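Local coordinates for sulfate transporter/antisigma-factor antagonist STAS (Planctomyces limnophilus, PDB 3T6O), which probably acts as an anti-sigma factor antagonist, a STAS-domain protein that would counteract the inhibitor of a bacterial sigma factor, at residues E59-W73 and Y92-W106. Numbering follows the deposited sequence. Where two conformers were deposited one is given.
Sequences EFFGSSFIELLVRGW and YCVEVLQVTHIDEVW
Trp73 and Trp106 meet edge to face at one end of an interface that illustrates how neighbouring elements of one helical layer can be joined by apolar side chains, with no hydrogen bond crossing between the segments. The pyrrole edge of Trp106 points at the face of Trp73, its NE1 lying 3.3 Å from CG of Trp73, and the two five-membered rings are inclined at 67°. A chi1 of 166° turns the indole of Trp73, late in helix 63-76, away from its backbone N and toward Trp106; the ring also receives CD1 of Ile102 over its six-membered ring, 4.1 Å from the centroid. CG2 of Val105 touches the Trp73 ring at CZ2 (3.8 Å). Putting a leucine at Trp73 would probably leave the pyrrole edge of Trp106 without its aromatic face and open a gap beside Ile102. The six-membered ring of Trp106 lies against the helix, CH2 3.8 Å from CB of Leu69, with CG2 of Val70 at its edge.

The other dense patch surrounds Phe61, whose ring has CG of Leu97 at its edge and CB of Cys93 3.5 Å from CE2, while SG of Cys93 makes an oblique sulfur-aromatic contact. Packing is thinner midway, where Ile66 and Thr100 meet tip to tip through CD1 and CG2 at 4.1 Å. Toward the more open end, the backbone O of exposed Glu59, not its carboxylate, lies beside CD2 of Tyr92 and SG of Cys93, and the partly exposed Tyr92 lies alongside Phe60.

Helix 91-97, the following turn and the 3-10 segment 102-105 thus line one flank of strand 60-61 and helix 63-76, as part of the alpha/beta STAS fold. Helix 29-41 packs on Phe65 and Leu68, while strand 83-87 meets Leu97 and Trp106 through Leu86.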
ATOM      1  N   GLU A  59     -18.485  11.835 -11.306  1.00 29.01           N
ATOM      2  CA  GLU A  59     -19.622  11.088 -10.755  1.00 30.88           C
ATOM      3  C   GLU A  59     -19.243   9.821  -9.978  1.00 30.47           C
ATOM      4  O   GLU A  59     -20.053   9.308  -9.167  1.00 30.05           O
ATOM      5  CB  GLU A  59     -20.606  10.763 -11.876  1.00 34.20           C
ATOM      6  CG  GLU A  59     -21.153  12.057 -12.612  1.00 39.49           C
ATOM      7  CD  GLU A  59     -22.058  13.023 -11.744  1.00 47.70           C
ATOM      8  OE1 GLU A  59     -22.850  12.545 -10.874  1.00 51.48           O
ATOM      9  OE2 GLU A  59     -22.005  14.279 -11.984  1.00 52.47           O
ATOM     10  N   PHE A  60     -18.041   9.295 -10.231  1.00 28.89           N
ATOM     11  CA  PHE A  60     -17.597   8.096  -9.552  1.00 29.15           C
ATOM     12  C   PHE A  60     -16.105   8.054  -9.336  1.00 28.59           C
ATOM     13  O   PHE A  60     -15.312   8.408 -10.244  1.00 28.66           O
ATOM     14  CB  PHE A  60     -17.966   6.856 -10.338  1.00 31.15           C
ATOM     15  CG  PHE A  60     -17.432   5.607  -9.722  1.00 32.04           C
ATOM     16  CD1 PHE A  60     -16.155   5.180  -9.995  1.00 33.21           C
ATOM     17  CD2 PHE A  60     -18.181   4.909  -8.784  1.00 31.57           C
ATOM     18  CE1 PHE A  60     -15.635   4.045  -9.378  1.00 34.68           C
ATOM     19  CE2 PHE A  60     -17.693   3.786  -8.191  1.00 31.82           C
ATOM     20  CZ  PHE A  60     -16.426   3.330  -8.492  1.00 33.52           C
ATOM     21  N   PHE A  61     -15.727   7.605  -8.138  1.00 28.53           N
ATOM     22  CA  PHE A  61     -14.367   7.121  -7.876  1.00 28.50           C
ATOM     23  C   PHE A  61     -14.347   6.133  -6.718  1.00 29.46           C
ATOM     24  O   PHE A  61     -15.364   5.937  -6.040  1.00 30.55           O
ATOM     25  CB  PHE A  61     -13.409   8.292  -7.634  1.00 26.77           C
ATOM     26  CG  PHE A  61     -13.776   9.171  -6.488  1.00 26.71           C
ATOM     27  CD1 PHE A  61     -13.496   8.792  -5.188  1.00 28.71           C
ATOM     28  CD2 PHE A  61     -14.340  10.398  -6.705  1.00 26.52           C
ATOM     29  CE1 PHE A  61     -13.798   9.608  -4.134  1.00 28.04           C
ATOM     30  CE2 PHE A  61     -14.628  11.237  -5.663  1.00 26.92           C
ATOM     31  CZ  PHE A  61     -14.370  10.847  -4.369  1.00 28.92           C
ATOM     32  N   GLY A  62     -13.206   5.459  -6.556  1.00 29.07           N
ATOM     33  CA  GLY A  62     -12.997   4.470  -5.510  1.00 28.56           C
ATOM     34  C   GLY A  62     -11.572   4.482  -5.003  1.00 26.28           C
ATOM     35  O   GLY A  62     -10.975   5.541  -4.862  1.00 24.74           O
ATOM     36  N   SER A  63     -11.023   3.302  -4.733  1.00 26.60           N
ATOM     37  CA  SER A  63      -9.758   3.213  -4.040  1.00 26.05           C
ATOM     38  C   SER A  63      -8.600   3.787  -4.832  1.00 24.03           C
ATOM     39  O   SER A  63      -7.719   4.395  -4.234  1.00 20.91           O
ATOM     40  CB  SER A  63      -9.437   1.776  -3.643  1.00 27.88           C
ATOM     41  OG  SER A  63      -9.520   0.944  -4.790  1.00 34.31           O
ATOM     42  N   SER A  64      -8.586   3.589  -6.146  1.00 24.13           N
ATOM     43  CA  SER A  64      -7.424   4.017  -6.945  1.00 24.79           C
ATOM     44  C   SER A  64      -7.271   5.529  -6.879  1.00 22.13           C
ATOM     45  O   SER A  64      -6.179   6.039  -6.710  1.00 20.82           O
ATOM     46  CB  SER A  64      -7.602   3.700  -8.427  1.00 26.47           C
ATOM     47  OG  SER A  64      -7.747   2.350  -8.613  1.00 30.54           O
ATOM     48  N   PHE A  65      -8.385   6.237  -7.004  1.00 21.53           N
ATOM     49  CA  PHE A  65      -8.342   7.676  -6.970  1.00 20.13           C
ATOM     50  C   PHE A  65      -8.085   8.197  -5.572  1.00 20.28           C
ATOM     51  O   PHE A  65      -7.323   9.144  -5.403  1.00 20.23           O
ATOM     52  CB  PHE A  65      -9.614   8.250  -7.528  1.00 20.88           C
ATOM     53  CG  PHE A  65      -9.628   9.764  -7.574  1.00 18.66           C
ATOM     54  CD1 PHE A  65      -8.718  10.464  -8.355  1.00 17.97           C
ATOM     55  CD2 PHE A  65     -10.529  10.477  -6.821  1.00 19.22           C
ATOM     56  CE1 PHE A  65      -8.769  11.878  -8.401  1.00 18.51           C
ATOM     57  CE2 PHE A  65     -10.586  11.868  -6.858  1.00 17.37           C
ATOM     58  CZ  PHE A  65      -9.697  12.567  -7.668  1.00 16.34           C
ATOM     59  N   ILE A  66      -8.670   7.584  -4.554  1.00 21.14           N
ATOM     60  CA  ILE A  66      -8.412   8.027  -3.196  1.00 21.78           C
ATOM     61  C   ILE A  66      -6.936   7.848  -2.876  1.00 22.52           C
ATOM     62  O   ILE A  66      -6.344   8.695  -2.220  1.00 22.74           O
ATOM     63  CB  ILE A  66      -9.279   7.299  -2.147  1.00 23.37           C
ATOM     64  CG1 ILE A  66     -10.752   7.697  -2.326  1.00 24.85           C
ATOM     65  CG2 ILE A  66      -8.848   7.695  -0.728  1.00 22.19           C
ATOM     66  CD1 ILE A  66     -11.667   7.056  -1.264  1.00 26.23           C
ATOM     67  N   GLU A  67      -6.367   6.737  -3.328  1.00 23.28           N
ATOM     68  CA  GLU A  67      -4.951   6.471  -3.179  1.00 25.39           C
ATOM     69  C   GLU A  67      -4.086   7.570  -3.831  1.00 22.90           C
ATOM     70  O   GLU A  67      -3.127   8.043  -3.220  1.00 22.04           O
ATOM     71  CB  GLU A  67      -4.574   5.130  -3.803  1.00 26.86           C
ATOM     72  CG  GLU A  67      -4.892   3.963  -2.955  1.00 34.36           C
ATOM     73  CD  GLU A  67      -4.638   2.615  -3.676  1.00 41.09           C
ATOM     74  OE1 GLU A  67      -4.036   2.615  -4.809  1.00 43.46           O
ATOM     75  OE2 GLU A  67      -5.054   1.596  -3.082  1.00 42.41           O
ATOM     76  N   LEU A  68      -4.432   7.969  -5.044  1.00 21.37           N
ATOM     77  CA  LEU A  68      -3.690   9.100  -5.666  1.00 20.41           C
ATOM     78  C   LEU A  68      -3.764  10.359  -4.825  1.00 19.59           C
ATOM     79  O   LEU A  68      -2.765  11.022  -4.607  1.00 19.76           O
ATOM     80  CB  LEU A  68      -4.215   9.428  -7.054  1.00 20.64           C
ATOM     81  CG  LEU A  68      -3.438  10.515  -7.849  1.00 18.59           C
ATOM     82  CD1 LEU A  68      -1.937  10.193  -8.000  1.00 16.32           C
ATOM     83  CD2 LEU A  68      -4.094  10.661  -9.203  1.00 20.15           C
ATOM     84  N   LEU A  69      -4.967  10.710  -4.376  1.00 19.61           N
ATOM     85  CA  LEU A  69      -5.162  11.921  -3.571  1.00 19.01           C
ATOM     86  C   LEU A  69      -4.266  11.908  -2.303  1.00 19.94           C
ATOM     87  O   LEU A  69      -3.663  12.939  -1.915  1.00 20.74           O
ATOM     88  CB  LEU A  69      -6.627  12.097  -3.234  1.00 19.13           C
ATOM     89  CG  LEU A  69      -7.689  12.505  -4.299  1.00 21.30           C
ATOM     90  CD1 LEU A  69      -9.037  12.817  -3.639  1.00 19.20           C
ATOM     91  CD2 LEU A  69      -7.271  13.673  -5.119  1.00 21.00           C
ATOM     92  N   VAL A  70      -4.125  10.721  -1.716  1.00 20.00           N
ATOM     93  CA  VAL A  70      -3.327  10.523  -0.497  1.00 20.07           C
ATOM     94  C   VAL A  70      -1.855  10.771  -0.834  1.00 19.72           C
ATOM     95  O   VAL A  70      -1.138  11.374  -0.057  1.00 18.80           O
ATOM     96  CB  VAL A  70      -3.599   9.139   0.119  1.00 20.82           C
ATOM     97  CG1 VAL A  70      -2.567   8.747   1.167  1.00 21.11           C
ATOM     98  CG2 VAL A  70      -5.060   9.079   0.747  1.00 21.34           C
ATOM     99  N   ARG A  71      -1.426  10.358  -2.019  1.00 19.78           N
ATOM    100  CA  ARG A  71      -0.055  10.630  -2.457  1.00 20.68           C
ATOM    101  C   ARG A  71       0.199  12.109  -2.591  1.00 19.98           C
ATOM    102  O   ARG A  71       1.287  12.591  -2.250  1.00 23.11           O
ATOM    103  CB  ARG A  71       0.293   9.924  -3.776  1.00 20.99           C
ATOM    104  CG  ARG A  71       0.256   8.435  -3.701  1.00 22.87           C
ATOM    105  CD  ARG A  71       0.447   7.811  -5.088  1.00 25.00           C
ATOM    106  NE  ARG A  71       1.791   8.025  -5.543  1.00 25.11           N
ATOM    107  CZ  ARG A  71       2.232   7.868  -6.791  1.00 28.58           C
ATOM    108  NH1 ARG A  71       1.403   7.505  -7.763  1.00 30.37           N
ATOM    109  NH2 ARG A  71       3.528   8.060  -7.053  1.00 26.80           N
ATOM    110  N   GLY A  72      -0.769  12.824  -3.125  1.00 18.99           N
ATOM    111  CA  GLY A  72      -0.680  14.278  -3.253  1.00 18.75           C
ATOM    112  C   GLY A  72      -0.639  14.898  -1.872  1.00 19.12           C
ATOM    113  O   GLY A  72       0.229  15.709  -1.562  1.00 19.98           O
ATOM    114  N   TRP A  73      -1.567  14.486  -1.029  1.00 18.62           N
ATOM    115  CA  TRP A  73      -1.642  15.038   0.313  1.00 19.21           C
ATOM    116  C   TRP A  73      -0.351  14.839   1.105  1.00 20.99           C
ATOM    117  O   TRP A  73       0.084  15.760   1.795  1.00 19.64           O
ATOM    118  CB  TRP A  73      -2.878  14.478   1.046  1.00 19.63           C
ATOM    119  CG  TRP A  73      -2.881  14.716   2.524  1.00 22.03           C
ATOM    120  CD1 TRP A  73      -3.100  15.896   3.184  1.00 23.21           C
ATOM    121  CD2 TRP A  73      -2.659  13.734   3.515  1.00 25.97           C
ATOM    122  NE1 TRP A  73      -3.025  15.703   4.536  1.00 27.37           N
ATOM    123  CE2 TRP A  73      -2.731  14.383   4.771  1.00 29.43           C
ATOM    124  CE3 TRP A  73      -2.347  12.374   3.468  1.00 29.05           C
ATOM    125  CZ2 TRP A  73      -2.524  13.708   5.969  1.00 31.89           C
ATOM    126  CZ3 TRP A  73      -2.146  11.690   4.667  1.00 33.40           C
ATOM    127  CH2 TRP A  73      -2.244  12.357   5.901  1.00 35.04           C
ATOM    128  N   TYR A  92     -23.053  11.053  -4.294  1.00 34.55           N
ATOM    129  CA  TYR A  92     -22.545   9.725  -4.334  0.50 33.97           C
ATOM    130  C   TYR A  92     -21.063   9.668  -3.915  1.00 32.91           C
ATOM    131  O   TYR A  92     -20.677   8.786  -3.153  1.00 33.17           O
ATOM    132  CB  TYR A  92     -22.700   9.120  -5.711  0.50 34.69           C
ATOM    133  CG  TYR A  92     -22.090   7.766  -5.726  0.50 33.35           C
ATOM    134  CD1 TYR A  92     -22.726   6.695  -5.110  0.50 34.62           C
ATOM    135  CD2 TYR A  92     -20.864   7.554  -6.295  0.50 30.97           C
ATOM    136  CE1 TYR A  92     -22.152   5.436  -5.099  0.50 32.40           C
ATOM    137  CE2 TYR A  92     -20.295   6.305  -6.301  0.50 30.25           C
ATOM    138  CZ  TYR A  92     -20.939   5.248  -5.699  0.50 30.90           C
ATOM    139  OH  TYR A  92     -20.346   4.003  -5.692  0.50 27.46           O
ATOM    140  N   CYS A  93     -20.239  10.602  -4.403  1.00 29.76           N
ATOM    141  CA  CYS A  93     -18.853  10.562  -4.111  1.00 27.85           C
ATOM    142  C   CYS A  93     -18.622  10.789  -2.614  1.00 27.10           C
ATOM    143  O   CYS A  93     -17.672  10.222  -2.032  1.00 25.60           O
ATOM    144  CB  CYS A  93     -18.062  11.539  -5.011  1.00 26.75           C
ATOM    145  SG  CYS A  93     -18.053  11.024  -6.797  1.00 31.17           S
ATOM    146  N   VAL A  94     -19.510  11.550  -1.979  1.00 27.44           N
ATOM    147  CA  VAL A  94     -19.469  11.721  -0.535  1.00 29.06           C
ATOM    148  C   VAL A  94     -19.728  10.365   0.163  1.00 31.25           C
ATOM    149  O   VAL A  94     -19.078  10.051   1.172  1.00 31.31           O
ATOM    150  CB  VAL A  94     -20.483  12.755  -0.031  1.00 30.44           C
ATOM    151  CG1 VAL A  94     -20.460  12.808   1.502  1.00 32.73           C
ATOM    152  CG2 VAL A  94     -20.187  14.141  -0.593  1.00 28.54           C
ATOM    153  N   GLU A  95     -20.618   9.549  -0.395  1.00 33.15           N
ATOM    154  CA  GLU A  95     -20.922   8.217   0.190  1.00 35.62           C
ATOM    155  C   GLU A  95     -19.698   7.313   0.120  1.00 34.24           C
ATOM    156  O   GLU A  95     -19.444   6.508   1.036  1.00 33.94           O
ATOM    157  CB  GLU A  95     -22.087   7.537  -0.537  1.00 38.51           C
ATOM    158  CG  GLU A  95     -23.475   7.680   0.159  1.00 45.85           C
ATOM    159  CD  GLU A  95     -23.979   6.383   0.844  1.00 54.02           C
ATOM    160  OE1 GLU A  95     -23.596   6.092   2.005  1.00 57.84           O
ATOM    161  OE2 GLU A  95     -24.800   5.652   0.241  1.00 60.18           O
ATOM    162  N   VAL A  96     -18.920   7.477  -0.952  1.00 31.37           N
ATOM    163  CA  VAL A  96     -17.723   6.701  -1.119  1.00 30.13           C
ATOM    164  C   VAL A  96     -16.652   7.247  -0.174  1.00 29.31           C
ATOM    165  O   VAL A  96     -15.990   6.492   0.502  1.00 28.90           O
ATOM    166  CB  VAL A  96     -17.247   6.707  -2.540  1.00 29.71           C
ATOM    167  CG1 VAL A  96     -15.884   5.990  -2.648  1.00 30.13           C
ATOM    168  CG2 VAL A  96     -18.275   6.083  -3.466  1.00 29.49           C
ATOM    169  N   LEU A  97     -16.502   8.560  -0.103  1.00 27.39           N
ATOM    170  CA  LEU A  97     -15.588   9.145   0.880  1.00 27.07           C
ATOM    171  C   LEU A  97     -15.882   8.753   2.317  1.00 27.89           C
ATOM    172  O   LEU A  97     -14.983   8.701   3.143  1.00 29.00           O
ATOM    173  CB  LEU A  97     -15.590  10.682   0.770  1.00 26.00           C
ATOM    174  CG  LEU A  97     -14.818  11.193  -0.463  1.00 25.81           C
ATOM    175  CD1 LEU A  97     -14.982  12.637  -0.648  1.00 26.64           C
ATOM    176  CD2 LEU A  97     -13.344  10.843  -0.363  1.00 25.67           C
ATOM    177  N   GLN A  98     -17.143   8.550   2.638  1.00 28.36           N
ATOM    178  CA  GLN A  98     -17.535   8.140   3.978  1.00 30.97           C
ATOM    179  C   GLN A  98     -16.991   6.738   4.360  1.00 32.49           C
ATOM    180  O   GLN A  98     -17.004   6.396   5.528  1.00 33.79           O
ATOM    181  CB  GLN A  98     -19.067   8.169   4.131  1.00 32.52           C
ATOM    182  CG  GLN A  98     -19.650   9.576   4.294  1.00 34.22           C
ATOM    183  CD  GLN A  98     -21.162   9.633   4.197  1.00 40.19           C
ATOM    184  OE1 GLN A  98     -21.752  10.723   4.258  1.00 45.66           O
ATOM    185  NE2 GLN A  98     -21.806   8.475   4.057  1.00 41.94           N
ATOM    186  N   VAL A  99     -16.530   5.959   3.382  1.00 31.94           N
ATOM    187  CA  VAL A  99     -15.938   4.615   3.635  1.00 34.79           C
ATOM    188  C   VAL A  99     -14.535   4.781   4.207  1.00 36.12           C
ATOM    189  O   VAL A  99     -14.077   3.962   4.976  1.00 37.12           O
ATOM    190  CB  VAL A  99     -15.882   3.791   2.327  1.00 33.87           C
ATOM    191  CG1 VAL A  99     -15.194   2.428   2.532  1.00 34.22           C
ATOM    192  CG2 VAL A  99     -17.275   3.606   1.799  1.00 32.99           C
ATOM    193  N   THR A 100     -13.856   5.863   3.819  1.00 36.41           N
ATOM    194  CA  THR A 100     -12.479   6.092   4.242  1.00 38.03           C
ATOM    195  C   THR A 100     -12.435   7.125   5.326  1.00 38.78           C
ATOM    196  O   THR A 100     -13.324   7.954   5.453  1.00 39.97           O
ATOM    197  CB  THR A 100     -11.595   6.617   3.106  1.00 37.14           C
ATOM    198  OG1 THR A 100     -10.213   6.541   3.518  1.00 41.51           O
ATOM    199  CG2 THR A 100     -11.971   8.034   2.752  1.00 34.44           C
ATOM    200  N   HIS A 101     -11.360   7.134   6.084  1.00 39.13           N
ATOM    201  CA  HIS A 101     -11.315   8.057   7.202  1.00 38.68           C
ATOM    202  C   HIS A 101     -10.392   9.216   6.899  1.00 35.94           C
ATOM    203  O   HIS A 101     -10.444  10.216   7.599  1.00 35.25           O
ATOM    204  CB  HIS A 101     -10.849   7.311   8.431  1.00 41.40           C
ATOM    205  CG  HIS A 101     -11.732   6.162   8.795  1.00 44.53           C
ATOM    206  ND1 HIS A 101     -12.902   6.336   9.509  1.00 43.89           N
ATOM    207  CD2 HIS A 101     -11.614   4.832   8.569  1.00 43.19           C
ATOM    208  CE1 HIS A 101     -13.473   5.162   9.693  1.00 46.89           C
ATOM    209  NE2 HIS A 101     -12.709   4.231   9.142  1.00 47.81           N
ATOM    210  N   ILE A 102      -9.560   9.089   5.863  1.00 33.32           N
ATOM    211  CA  ILE A 102      -8.536  10.100   5.589  1.00 31.70           C
ATOM    212  C   ILE A 102      -9.107  11.525   5.269  1.00 30.79           C
ATOM    213  O   ILE A 102      -8.516  12.537   5.636  1.00 29.52           O
ATOM    214  CB  ILE A 102      -7.530   9.661   4.475  1.00 29.70           C
ATOM    215  CG1 ILE A 102      -6.353  10.615   4.421  1.00 26.93           C
ATOM    216  CG2 ILE A 102      -8.148   9.576   3.122  1.00 29.35           C
ATOM    217  CD1 ILE A 102      -5.611  10.721   5.762  1.00 29.82           C
ATOM    218  N   ASP A 103     -10.260  11.582   4.631  1.00 30.49           N
ATOM    219  CA  ASP A 103     -10.827  12.873   4.276  1.00 31.07           C
ATOM    220  C   ASP A 103     -11.292  13.682   5.488  1.00 32.88           C
ATOM    221  O   ASP A 103     -11.605  14.855   5.343  1.00 32.78           O
ATOM    222  CB  ASP A 103     -11.973  12.692   3.283  1.00 31.32           C
ATOM    223  CG  ASP A 103     -13.138  11.973   3.880  1.00 33.35           C
ATOM    224  OD1 ASP A 103     -12.932  10.933   4.505  1.00 37.11           O
ATOM    225  OD2 ASP A 103     -14.271  12.466   3.741  1.00 36.92           O
ATOM    226  N   GLU A 104     -11.290  13.082   6.675  1.00 34.66           N
ATOM    227  CA  GLU A 104     -11.523  13.839   7.882  1.00 37.26           C
ATOM    228  C   GLU A 104     -10.438  14.856   8.099  1.00 36.20           C
ATOM    229  O   GLU A 104     -10.635  15.770   8.866  1.00 37.70           O
ATOM    230  CB  GLU A 104     -11.591  12.926   9.096  1.00 41.52           C
ATOM    231  CG  GLU A 104     -12.780  11.959   9.114  1.00 46.08           C
ATOM    232  CD  GLU A 104     -14.076  12.667   9.441  1.00 53.28           C
ATOM    233  OE1 GLU A 104     -14.217  13.145  10.595  1.00 58.18           O
ATOM    234  OE2 GLU A 104     -14.943  12.745   8.539  1.00 55.54           O
ATOM    235  N   VAL A 105      -9.299  14.736   7.425  1.00 33.86           N
ATOM    236  CA  VAL A 105      -8.283  15.775   7.497  1.00 33.42           C
ATOM    237  C   VAL A 105      -8.268  16.677   6.257  1.00 31.24           C
ATOM    238  O   VAL A 105      -7.436  17.538   6.127  1.00 31.61           O
ATOM    239  CB  VAL A 105      -6.869  15.169   7.811  1.00 34.75           C
ATOM    240  CG1 VAL A 105      -6.990  14.069   8.867  1.00 38.02           C
ATOM    241  CG2 VAL A 105      -6.201  14.613   6.598  1.00 31.35           C
ATOM    242  N   TRP A 106      -9.184  16.469   5.316  1.00 29.41           N
ATOM    243  CA  TRP A 106      -9.280  17.329   4.134  1.00 26.18           C
ATOM    244  C   TRP A 106     -10.587  18.162   4.259  1.00 26.12           C
ATOM    245  O   TRP A 106     -11.699  17.597   4.235  1.00 25.41           O
ATOM    246  CB  TRP A 106      -9.347  16.481   2.877  1.00 24.88           C
ATOM    247  CG  TRP A 106      -8.210  15.566   2.659  1.00 23.27           C
ATOM    248  CD1 TRP A 106      -6.944  15.672   3.160  1.00 25.12           C
ATOM    249  CD2 TRP A 106      -8.216  14.424   1.835  1.00 21.44           C
ATOM    250  NE1 TRP A 106      -6.165  14.652   2.699  1.00 24.80           N
ATOM    251  CE2 TRP A 106      -6.924  13.875   1.869  1.00 24.02           C
ATOM    252  CE3 TRP A 106      -9.192  13.807   1.059  1.00 21.39           C
ATOM    253  CZ2 TRP A 106      -6.599  12.714   1.196  1.00 24.15           C
ATOM    254  CZ3 TRP A 106      -8.876  12.677   0.377  1.00 22.53           C
ATOM    255  CH2 TRP A 106      -7.586  12.130   0.446  1.00 24.08           C
TER